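Local atomic coordinates of isocitrate dehydrogenase [NAD] subunit 1 (PDB entry 3BLX), a protein that forms one of the two subunit types of an octameric, allosteric mitochondrial enzyme that oxidatively decarboxylates isocitrate to 2-oxoglutarate with NAD in the citric acid cycle. Residues E[258-269]-E[293-301]. Numbering follows the deposited sequence.
Sequences AGANFGRDYAVF and LSSTLMLNH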
loop_
_atom_site.group_PDB
_atom_site.type_symbol
_atom_site.label_atom_id
_atom_site.label_comp_id
_atom_site.label_asym_id
_atom_site.label_seq_id
_atom_site.Cartn_x
_atom_site.Cartn_y
_atom_site.Cartn_z
ATOM N N ALA E 258 -2.153 19.095 -32.932
ATOM C CA ALA E 258 -2.015 19.177 -31.467
ATOM C C ALA E 258 -2.060 17.780 -30.832
ATOM O O ALA E 258 -2.616 16.849 -31.395
ATOM C CB ALA E 258 -3.090 20.078 -30.867
ATOM N N GLY E 259 -1.474 17.638 -29.656
ATOM C CA GLY E 259 -1.465 16.355 -29.008
ATOM C C GLY E 259 -1.389 16.463 -27.500
ATOM O O GLY E 259 -0.928 17.484 -26.956
ATOM N N ALA E 260 -1.834 15.396 -26.830
ATOM C CA ALA E 260 -1.753 15.309 -25.384
ATOM C C ALA E 260 -1.606 13.873 -24.952
ATOM O O ALA E 260 -2.118 12.968 -25.592
ATOM C CB ALA E 260 -2.997 15.954 -24.733
ATOM N N ASN E 261 -0.917 13.675 -23.846
ATOM C CA ASN E 261 -0.797 12.363 -23.251
ATOM C C ASN E 261 -1.241 12.361 -21.795
ATOM O O ASN E 261 -0.734 13.136 -20.987
ATOM C CB ASN E 261 0.635 11.907 -23.380
ATOM C CG ASN E 261 1.038 11.742 -24.811
ATOM O OD1 ASN E 261 0.676 10.761 -25.459
ATOM N ND2 ASN E 261 1.785 12.703 -25.323
ATOM N N PHE E 262 -2.181 11.487 -21.459
ATOM C CA PHE E 262 -2.714 11.455 -20.107
ATOM C C PHE E 262 -2.501 10.168 -19.360
ATOM O O PHE E 262 -2.582 9.083 -19.934
ATOM C CB PHE E 262 -4.180 11.714 -20.150
ATOM C CG PHE E 262 -4.538 13.054 -20.710
ATOM C CD1 PHE E 262 -4.774 13.201 -22.056
ATOM C CD2 PHE E 262 -4.678 14.160 -19.883
ATOM C CE1 PHE E 262 -5.153 14.430 -22.577
ATOM C CE2 PHE E 262 -5.045 15.377 -20.384
ATOM C CZ PHE E 262 -5.297 15.516 -21.739
ATOM N N GLY E 263 -2.223 10.317 -18.069
ATOM C CA GLY E 263 -2.297 9.238 -17.101
ATOM C C GLY E 263 -3.302 9.638 -16.034
ATOM O O GLY E 263 -3.952 10.664 -16.141
ATOM N N ARG E 264 -3.444 8.843 -14.990
ATOM C CA ARG E 264 -4.356 9.237 -13.939
ATOM C C ARG E 264 -3.886 10.508 -13.229
ATOM O O ARG E 264 -4.670 11.413 -12.999
ATOM C CB ARG E 264 -4.549 8.091 -12.948
ATOM C CG ARG E 264 -5.559 8.442 -11.868
ATOM C CD ARG E 264 -5.615 7.403 -10.767
ATOM N NE ARG E 264 -6.293 7.945 -9.578
ATOM C CZ ARG E 264 -7.621 8.121 -9.449
ATOM N NH1 ARG E 264 -8.469 7.792 -10.443
ATOM N NH2 ARG E 264 -8.115 8.627 -8.311
ATOM N N ASP E 265 -2.599 10.570 -12.912
ATOM C CA ASP E 265 -2.049 11.675 -12.137
ATOM C C ASP E 265 -1.213 12.672 -12.933
ATOM O O ASP E 265 -0.840 13.712 -12.414
ATOM C CB ASP E 265 -1.173 11.124 -11.002
ATOM C CG ASP E 265 -1.960 10.236 -10.027
ATOM O OD1 ASP E 265 -3.100 10.617 -9.666
ATOM O OD2 ASP E 265 -1.428 9.166 -9.613
ATOM N N TYR E 266 -0.897 12.338 -14.177
ATOM C CA TYR E 266 0.036 13.135 -14.960
ATOM C C TYR E 266 -0.507 13.482 -16.338
ATOM O O TYR E 266 -1.347 12.765 -16.888
ATOM C CB TYR E 266 1.371 12.405 -15.101
ATOM C CG TYR E 266 1.944 11.942 -13.791
ATOM C CD1 TYR E 266 1.850 10.621 -13.411
ATOM C CD2 TYR E 266 2.536 12.831 -12.916
ATOM C CE1 TYR E 266 2.338 10.180 -12.213
ATOM C CE2 TYR E 266 3.034 12.410 -11.700
ATOM C CZ TYR E 266 2.928 11.076 -11.352
ATOM O OH TYR E 266 3.423 10.633 -10.135
ATOM N N ALA E 267 -0.057 14.599 -16.887
ATOM C CA ALA E 267 -0.421 14.947 -18.248
ATOM C C ALA E 267 0.802 15.565 -18.893
ATOM O O ALA E 267 1.523 16.348 -18.276
ATOM C CB ALA E 267 -1.583 15.896 -18.266
ATOM N N VAL E 268 1.048 15.206 -20.135
ATOM C CA VAL E 268 2.186 15.752 -20.849
ATOM C C VAL E 268 1.717 16.161 -22.235
ATOM O O VAL E 268 1.163 15.347 -22.975
ATOM C CB VAL E 268 3.307 14.698 -20.988
ATOM C CG1 VAL E 268 4.349 15.160 -21.989
ATOM C CG2 VAL E 268 3.940 14.382 -19.642
ATOM N N PHE E 269 1.928 17.423 -22.582
ATOM C CA PHE E 269 1.432 17.954 -23.850
ATOM C C PHE E 269 2.535 18.062 -24.878
ATOM O O PHE E 269 3.658 18.407 -24.537
ATOM C CB PHE E 269 0.727 19.290 -23.623
ATOM C CG PHE E 269 -0.479 19.162 -22.748
ATOM C CD1 PHE E 269 -1.736 18.993 -23.298
ATOM C CD2 PHE E 269 -0.339 19.101 -21.379
ATOM C CE1 PHE E 269 -2.833 18.836 -22.492
ATOM C CE2 PHE E 269 -1.431 18.943 -20.559
ATOM C CZ PHE E 269 -2.691 18.816 -21.126
ATOM N N LEU E 293 -0.519 24.948 -30.273
ATOM C CA LEU E 293 -1.843 24.403 -30.050
ATOM C C LEU E 293 -1.854 23.366 -28.916
ATOM O O LEU E 293 -2.803 23.280 -28.138
ATOM C CB LEU E 293 -2.391 23.796 -31.341
ATOM C CG LEU E 293 -2.688 24.846 -32.408
ATOM C CD1 LEU E 293 -3.334 24.227 -33.629
ATOM C CD2 LEU E 293 -3.574 25.923 -31.822
ATOM N N SER E 294 -0.800 22.571 -28.830
ATOM C CA SER E 294 -0.681 21.628 -27.741
ATOM C C SER E 294 -0.570 22.431 -26.463
ATOM O O SER E 294 -1.122 22.058 -25.444
ATOM C CB SER E 294 0.564 20.756 -27.924
ATOM O OG SER E 294 0.389 19.882 -29.020
ATOM N N SER E 295 0.139 23.543 -26.560
ATOM C CA SER E 295 0.306 24.482 -25.468
ATOM C C SER E 295 -1.033 24.943 -24.934
ATOM O O SER E 295 -1.175 25.172 -23.731
ATOM C CB SER E 295 1.068 25.717 -25.969
ATOM O OG SER E 295 1.693 26.377 -24.917
ATOM N N THR E 296 -2.005 25.122 -25.828
ATOM C CA THR E 296 -3.296 25.616 -25.403
ATOM C C THR E 296 -4.134 24.507 -24.787
ATOM O O THR E 296 -4.898 24.766 -23.866
ATOM C CB THR E 296 -4.051 26.365 -26.518
ATOM O OG1 THR E 296 -4.594 25.437 -27.453
ATOM C CG2 THR E 296 -3.121 27.318 -27.215
ATOM N N LEU E 297 -3.981 23.272 -25.271
ATOM C CA LEU E 297 -4.587 22.117 -24.601
ATOM C C LEU E 297 -4.142 22.082 -23.148
ATOM O O LEU E 297 -4.932 21.816 -22.256
ATOM C CB LEU E 297 -4.202 20.812 -25.280
ATOM C CG LEU E 297 -4.837 20.552 -26.644
ATOM C CD1 LEU E 297 -4.460 19.173 -27.190
ATOM C CD2 LEU E 297 -6.330 20.658 -26.523
ATOM N N MET E 298 -2.869 22.356 -22.920
ATOM C CA MET E 298 -2.315 22.421 -21.574
ATOM C C MET E 298 -2.956 23.545 -20.753
ATOM O O MET E 298 -3.292 23.355 -19.594
ATOM C CB MET E 298 -0.793 22.568 -21.610
ATOM C CG MET E 298 -0.178 22.525 -20.256
ATOM S SD MET E 298 1.534 23.027 -20.265
ATOM C CE MET E 298 1.360 24.759 -20.742
ATOM N N LEU E 299 -3.133 24.713 -21.358
ATOM C CA LEU E 299 -3.776 25.829 -20.678
ATOM C C LEU E 299 -5.197 25.450 -20.231
ATOM O O LEU E 299 -5.561 25.653 -19.070
ATOM C CB LEU E 299 -3.794 27.066 -21.580
ATOM C CG LEU E 299 -2.434 27.743 -21.811
ATOM C CD1 LEU E 299 -2.553 28.836 -22.842
ATOM C CD2 LEU E 299 -1.822 28.288 -20.525
ATOM N N ASN E 300 -5.986 24.903 -21.152
ATOM C CA ASN E 300 -7.313 24.382 -20.842
ATOM C C ASN E 300 -7.291 23.480 -19.612
ATOM O O ASN E 300 -8.079 23.636 -18.690
ATOM C CB ASN E 300 -7.870 23.579 -22.020
ATOM C CG ASN E 300 -8.386 24.466 -23.157
ATOM O OD1 ASN E 300 -8.604 25.670 -22.987
ATOM N ND2 ASN E 300 -8.597 23.862 -24.318
ATOM N N HIS E 301 -6.368 22.535 -19.612
ATOM C CA HIS E 301 -6.240 21.584 -18.538
ATOM C C HIS E 301 -5.881 22.234 -17.196
ATOM O O HIS E 301 -6.322 21.796 -16.134
ATOM C CB HIS E 301 -5.160 20.581 -18.903
ATOM C CG HIS E 301 -5.229 19.315 -18.120
ATOM N ND1 HIS E 301 -4.370 19.040 -17.079
ATOM C CD2 HIS E 301 -6.049 18.236 -18.233
ATOM C CE1 HIS E 301 -4.658 17.854 -16.571
ATOM N NE2 HIS E 301 -5.662 17.338 -17.264
#
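Phe-269 lays one ring face flat against helix 293-301, over the backbone and CB of Met-298. Met-298 CB stands 3.7 Å from the centroid of the Phe-269 ring, over the face, a CH-pi contact. Met-298 extends its CG away from the backbone N (chi1 -175°), and this carries the chain past Phe-269 CD2 and CE2. The sulfur is then oblique to the ring, a looser Met-aromatic contact. Leu-297 meets the same ring with its CB, 3.6 Å from Phe-269 CD1. Its CD1 reaches instead toward strand 258-262, where it touches Ala-258 CB, the carbonyl O of Gly-259 and, more loosely, Ala-260 CB.

Strands 258-262 and 267-269 form a beta-hairpin at the centre of the isocitrate/isopropylmalate dehydrogenase fold. Strand 258-262 continues the sheet beside strand 105-111, and strand 267-269 continues it beside strand 75-80. The helix packs on one side of this hairpin. Met-298 also touches Phe-40 of helix 27-42, and Ile-75 adjoins both Met-298 and His-301.

Phe-262, Phe-269 and His-301 make a small aromatic cluster toward the turn. His-301 CD2 comes to the edge of the Phe-262 ring, 3.7 Å from CE2. These two rings are oblique, neither stacked nor edge-to-face, their planes at 52°. The His-301 side chain runs across that of Phe-269, nearly perpendicular to it, with Phe-269 CZ 3.8 Å from His-301 CB; the two rings are oblique. An alanine at Phe-269 would remove this ring and is likely to leave Met-298 CB without its aromatic face and open a gap between hairpin and helix.

At the other end, Gly-259 N donates a fairly straight bond to Ser-294 OG at 3.0 Å. Ser-294 OG also bonds Ala-290 O one turn back, so one hydroxyl links strand and helix backbones. Beside it Ala-258 CB packs on Leu-293 CB at 3.8 Å.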